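PDB 1W0N: endo-1,4-beta-xylanase D from Paenibacillus polymyxa, which probably hydrolyses 1,4-beta-linked xylan, and carries this family 36 carbohydrate-binding module, which binds carbohydrate in a calcium-dependent manner. Local coordinates for residues Lys72-Phe85 and Ile100-Thr114. Residues are numbered along the deposited sequence; the frame is centred on the assembly and turned at random. Where two conformers were deposited one is given.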
loop_
_atom_site.group_PDB
_atom_site.type_symbol
_atom_site.label_atom_id
_atom_site.label_comp_id
_atom_site.label_asym_id
_atom_site.label_seq_id
_atom_site.Cartn_x
_atom_site.Cartn_y
_atom_site.Cartn_z
ATOM N N LYS A 72 -1.348 -8.156 5.508
ATOM C CA LYS A 72 -1.924 -6.863 5.863
ATOM C C LYS A 72 -0.912 -5.765 5.588
ATOM O O LYS A 72 0.255 -5.895 5.921
ATOM C CB LYS A 72 -2.384 -6.814 7.316
ATOM C CG LYS A 72 -3.790 -7.472 7.498
ATOM C CD LYS A 72 -4.269 -7.324 8.875
ATOM C CE LYS A 72 -5.671 -7.660 9.000
ATOM N NZ LYS A 72 -6.406 -6.423 9.290
ATOM N N VAL A 73 -1.409 -4.674 4.991
ATOM C CA VAL A 73 -0.584 -3.556 4.572
ATOM C C VAL A 73 -1.104 -2.261 5.200
ATOM O O VAL A 73 -2.240 -1.868 4.924
ATOM C CB VAL A 73 -0.591 -3.433 3.031
ATOM C CG1 VAL A 73 0.234 -2.249 2.569
ATOM C CG2 VAL A 73 -0.090 -4.717 2.380
ATOM N N ASP A 74 -0.273 -1.620 6.014
ATOM C CA ASP A 74 -0.600 -0.304 6.553
ATOM C C ASP A 74 -0.455 0.774 5.485
ATOM O O ASP A 74 0.492 0.756 4.689
ATOM C CB ASP A 74 0.355 0.063 7.681
ATOM C CG ASP A 74 0.058 -0.622 9.007
ATOM O OD1 ASP A 74 -1.008 -1.202 9.162
ATOM O OD2 ASP A 74 0.911 -0.555 9.927
ATOM N N LEU A 75 -1.387 1.718 5.518
ATOM C CA LEU A 75 -1.294 2.951 4.758
ATOM C C LEU A 75 -0.929 4.075 5.710
ATOM O O LEU A 75 -1.629 4.318 6.696
ATOM C CB LEU A 75 -2.622 3.257 4.080
ATOM C CG LEU A 75 -2.713 4.586 3.346
ATOM C CD1 LEU A 75 -1.698 4.678 2.218
ATOM C CD2 LEU A 75 -4.127 4.808 2.824
ATOM N N VAL A 76 0.175 4.751 5.395
ATOM C CA VAL A 76 0.696 5.840 6.204
ATOM C C VAL A 76 0.627 7.097 5.331
ATOM O O VAL A 76 1.151 7.119 4.218
ATOM C CB VAL A 76 2.099 5.561 6.678
ATOM C CG1 VAL A 76 2.501 6.534 7.771
ATOM C CG2 VAL A 76 2.242 4.104 7.160
ATOM N N ILE A 77 -0.055 8.133 5.815
ATOM C CA ILE A 77 -0.139 9.417 5.097
ATOM C C ILE A 77 0.402 10.474 6.028
ATOM O O ILE A 77 -0.126 10.689 7.124
ATOM C CB ILE A 77 -1.598 9.760 4.692
ATOM C CG1 ILE A 77 -2.187 8.665 3.797
ATOM C CG2 ILE A 77 -1.634 11.126 3.991
ATOM C CD1 ILE A 77 -3.634 8.896 3.414
ATOM N N GLY A 78 1.458 11.159 5.611
ATOM C CA GLY A 78 2.051 12.169 6.438
ATOM C C GLY A 78 2.480 11.662 7.786
ATOM O O GLY A 78 2.349 12.395 8.771
ATOM N N GLY A 79 2.957 10.419 7.836
ATOM C CA GLY A 79 3.399 9.801 9.056
ATOM C C GLY A 79 2.313 9.189 9.932
ATOM O O GLY A 79 2.649 8.548 10.917
ATOM N N VAL A 80 1.054 9.361 9.546
ATOM C CA VAL A 80 -0.055 8.817 10.305
ATOM C C VAL A 80 -0.490 7.509 9.674
ATOM O O VAL A 80 -0.830 7.487 8.496
ATOM C CB VAL A 80 -1.266 9.793 10.320
ATOM C CG1 VAL A 80 -2.405 9.219 11.133
ATOM C CG2 VAL A 80 -0.889 11.175 10.802
ATOM N N THR A 81 -0.536 6.429 10.465
ATOM C CA THR A 81 -1.110 5.177 9.964
ATOM C C THR A 81 -2.618 5.334 10.000
ATOM O O THR A 81 -3.216 5.400 11.072
ATOM C CB THR A 81 -0.656 3.979 10.787
ATOM O OG1 THR A 81 0.773 3.816 10.683
ATOM C CG2 THR A 81 -1.289 2.695 10.266
ATOM N N VAL A 82 -3.228 5.416 8.818
ATOM C CA VAL A 82 -4.647 5.751 8.695
ATOM C C VAL A 82 -5.544 4.527 8.610
ATOM O O VAL A 82 -6.766 4.652 8.747
ATOM C CB VAL A 82 -4.938 6.677 7.508
ATOM C CG1 VAL A 82 -4.178 7.993 7.645
ATOM C CG2 VAL A 82 -4.632 5.998 6.170
ATOM N N GLY A 83 -4.959 3.357 8.395
ATOM C CA GLY A 83 -5.719 2.128 8.287
ATOM C C GLY A 83 -4.836 1.063 7.651
ATOM O O GLY A 83 -3.688 1.321 7.309
ATOM N N SER A 84 -5.404 -0.142 7.527
ATOM C CA SER A 84 -4.699 -1.257 6.941
ATOM C C SER A 84 -5.567 -1.995 5.939
ATOM O O SER A 84 -6.706 -2.304 6.224
ATOM C CB SER A 84 -4.166 -2.259 8.010
ATOM O OG SER A 84 -4.078 -3.615 7.731
ATOM N N PHE A 85 -4.982 -2.363 4.820
ATOM C CA PHE A 85 -5.622 -3.178 3.815
ATOM C C PHE A 85 -5.340 -4.655 4.095
ATOM O O PHE A 85 -4.220 -5.038 4.410
ATOM C CB PHE A 85 -5.049 -2.857 2.430
ATOM C CG PHE A 85 -5.256 -1.426 2.006
ATOM C CD1 PHE A 85 -6.480 -0.990 1.524
ATOM C CD2 PHE A 85 -4.190 -0.541 2.020
ATOM C CE1 PHE A 85 -6.680 0.316 1.102
ATOM C CE2 PHE A 85 -4.380 0.768 1.596
ATOM C CZ PHE A 85 -5.619 1.201 1.148
ATOM N N ILE A 100 -11.135 8.832 4.514
ATOM C CA ILE A 100 -9.974 9.021 5.351
ATOM C C ILE A 100 -9.563 10.492 5.339
ATOM O O ILE A 100 -9.267 11.040 4.279
ATOM C CB ILE A 100 -8.819 8.152 4.853
ATOM C CG1 ILE A 100 -9.173 6.653 4.875
ATOM C CG2 ILE A 100 -7.523 8.481 5.597
ATOM C CD1 ILE A 100 -9.254 6.138 6.261
ATOM N N THR A 101 -9.543 11.106 6.528
ATOM C CA THR A 101 -9.079 12.478 6.670
ATOM C C THR A 101 -7.584 12.492 6.958
ATOM O O THR A 101 -7.052 11.633 7.677
ATOM C CB THR A 101 -9.876 13.202 7.765
ATOM O OG1 THR A 101 -11.253 13.234 7.401
ATOM C CG2 THR A 101 -9.413 14.654 7.924
ATOM N N HIS A 102 -6.903 13.493 6.389
ATOM C CA HIS A 102 -5.475 13.641 6.480
ATOM C C HIS A 102 -5.102 15.117 6.210
ATOM O O HIS A 102 -5.956 15.912 5.826
ATOM C CB HIS A 102 -4.788 12.724 5.444
ATOM C CG HIS A 102 -5.292 12.951 4.070
ATOM N ND1 HIS A 102 -4.889 14.041 3.316
ATOM C CD2 HIS A 102 -6.273 12.346 3.346
ATOM C CE1 HIS A 102 -5.592 14.069 2.196
ATOM N NE2 HIS A 102 -6.437 13.051 2.176
ATOM N N ALA A 103 -3.841 15.480 6.395
ATOM C CA ALA A 103 -3.383 16.826 6.117
ATOM C C ALA A 103 -3.337 17.080 4.634
ATOM O O ALA A 103 -3.205 16.158 3.806
ATOM C CB ALA A 103 -2.004 17.021 6.752
ATOM N N THR A 104 -3.430 18.359 4.259
ATOM C CA THR A 104 -3.337 18.756 2.881
ATOM C C THR A 104 -1.906 19.188 2.555
ATOM O O THR A 104 -0.999 19.129 3.418
ATOM C CB THR A 104 -4.361 19.855 2.552
ATOM O OG1 THR A 104 -4.044 21.014 3.323
ATOM C CG2 THR A 104 -5.767 19.437 2.856
ATOM N N GLY A 105 -1.693 19.624 1.327
ATOM C CA GLY A 105 -0.363 19.946 0.873
ATOM C C GLY A 105 0.431 18.689 0.533
ATOM O O GLY A 105 -0.165 17.648 0.210
ATOM N N ASP A 106 1.747 18.790 0.576
ATOM C CA ASP A 106 2.615 17.682 0.239
ATOM C C ASP A 106 2.679 16.700 1.395
ATOM O O ASP A 106 3.058 17.078 2.508
ATOM C CB ASP A 106 4.019 18.174 -0.093
ATOM C CG ASP A 106 4.029 19.069 -1.267
ATOM O OD1 ASP A 106 3.530 18.627 -2.345
ATOM O OD2 ASP A 106 4.491 20.251 -1.186
ATOM N N GLN A 107 2.328 15.441 1.116
ATOM C CA GLN A 107 2.323 14.417 2.154
ATOM C C GLN A 107 2.969 13.146 1.622
ATOM O O GLN A 107 2.684 12.691 0.521
ATOM C CB GLN A 107 0.894 14.104 2.585
ATOM C CG GLN A 107 0.168 15.309 3.195
ATOM C CD GLN A 107 0.839 15.856 4.456
ATOM O OE1 GLN A 107 1.479 15.120 5.187
ATOM N NE2 GLN A 107 0.688 17.126 4.695
ATOM N N GLU A 108 3.818 12.547 2.460
ATOM C CA GLU A 108 4.353 11.244 2.133
ATOM C C GLU A 108 3.253 10.207 2.216
ATOM O O GLU A 108 2.500 10.155 3.191
ATOM C CB GLU A 108 5.451 10.848 3.106
ATOM C CG GLU A 108 6.034 9.462 2.799
ATOM C CD GLU A 108 6.874 8.956 3.916
ATOM O OE1 GLU A 108 6.362 8.610 5.061
ATOM O OE2 GLU A 108 8.080 8.831 3.756
ATOM N N ILE A 109 3.183 9.362 1.177
ATOM C CA ILE A 109 2.322 8.190 1.151
ATOM C C ILE A 109 3.224 6.979 1.272
ATOM O O ILE A 109 4.189 6.851 0.499
ATOM C CB ILE A 109 1.540 8.118 -0.177
ATOM C CG1 ILE A 109 0.838 9.434 -0.506
ATOM C CG2 ILE A 109 0.565 6.940 -0.164
ATOM C CD1 ILE A 109 -0.076 9.971 0.561
ATOM N N LYS A 110 2.962 6.104 2.228
ATOM C CA LYS A 110 3.789 4.921 2.430
ATOM C C LYS A 110 2.889 3.711 2.632
ATOM O O LYS A 110 1.872 3.787 3.340
ATOM C CB LYS A 110 4.717 5.129 3.609
ATOM C CG LYS A 110 5.620 3.959 3.944
ATOM C CD LYS A 110 6.626 4.265 4.992
ATOM C CE LYS A 110 6.078 4.408 6.327
ATOM N NZ LYS A 110 7.214 4.509 7.257
ATOM N N LEU A 111 3.268 2.597 2.008
ATOM C CA LEU A 111 2.657 1.299 2.271
ATOM C C LEU A 111 3.734 0.398 2.868
ATOM O O LEU A 111 4.871 0.321 2.361
ATOM C CB LEU A 111 2.110 0.692 0.975
ATOM C CG LEU A 111 0.943 1.453 0.340
ATOM C CD1 LEU A 111 0.732 1.017 -1.113
ATOM C CD2 LEU A 111 -0.355 1.265 1.111
ATOM N N ALA A 112 3.399 -0.310 3.941
ATOM C CA ALA A 112 4.335 -1.229 4.635
ATOM C C ALA A 112 3.535 -2.316 5.274
ATOM O O ALA A 112 2.374 -2.127 5.608
ATOM C CB ALA A 112 5.138 -0.497 5.687
ATOM N N LEU A 113 4.085 -3.507 5.508
ATOM C CA LEU A 113 3.362 -4.547 6.233
ATOM C C LEU A 113 2.955 -4.071 7.615
ATOM O O LEU A 113 3.730 -3.408 8.310
ATOM C CB LEU A 113 4.194 -5.814 6.357
ATOM C CG LEU A 113 4.482 -6.584 5.076
ATOM C CD1 LEU A 113 5.356 -7.771 5.351
ATOM C CD2 LEU A 113 3.259 -7.020 4.375
ATOM N N THR A 114 1.759 -4.458 8.047
ATOM C CA THR A 114 1.274 -4.139 9.370
ATOM C C THR A 114 2.137 -4.810 10.492
ATOM O O THR A 114 2.344 -4.241 11.537
ATOM C CB THR A 114 -0.259 -4.510 9.404
ATOM O OG1 THR A 114 -0.988 -3.870 8.386
ATOM C CG2 THR A 114 -0.929 -4.215 10.685
HETATM O O HOH W 1 3.679 -0.817 9.306
HETATM O O HOH W 2 1.245 -1.880 12.222
HETATM O O HOH W 3 -1.847 13.625 7.300
HETATM O O HOH W 4 3.646 8.742 5.544
#
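Ile77 and Ile109 lie side by side on the inward face of two antiparallel strands, 72-77 and 107-113, of a beta-sandwich; CG2 of Ile77 meets CD1 of Ile109 at 3.9 Å and, on its other flank, CB of His102 at 3.8 Å. CG1 of Ile77, anti to the carbonyl carbon (chi1 -59°), and the extended chain beyond it carry CD1 toward Ile100 CG2, a loose 4.5 Å away. Farther along, Leu75 CD1 packs 3.8 Å from Leu111 CD2, a methyl that also reaches the edge of the Phe85 ring. Branched aliphatic chains suit this face because strands 122-130 and 56-65 of the opposing sheet close over it. Backbone pairs hold the register: Val76 and Lys110 exchange two bonds, Val76 N to Lys110 O being 2.8 Å long and nearly straight (165°).

The outer face is looser and wetter. Lys110 lays its CE along Val76 CG2, where a long aliphatic stem can cover valine while its amine extends beyond. Asp74 OD1 accepts a hydrogen bond from Thr114 OG1 (2.8 Å), which comes from well above the carboxylate plane. A short acidic side chain fits here: OD1 takes the hydroxyl, while a water bridges OD2 to Thr114 O and a second lies between OD2 and Leu113 O. With Asp74 replaced by an alanine, the Thr114 hydroxyl is likely to lose its acceptor and the bridging water its hold. The chemistry thus implies a sheet sealed by hydrocarbon within and tied by a hydroxyl-carboxylate-water network at its surface.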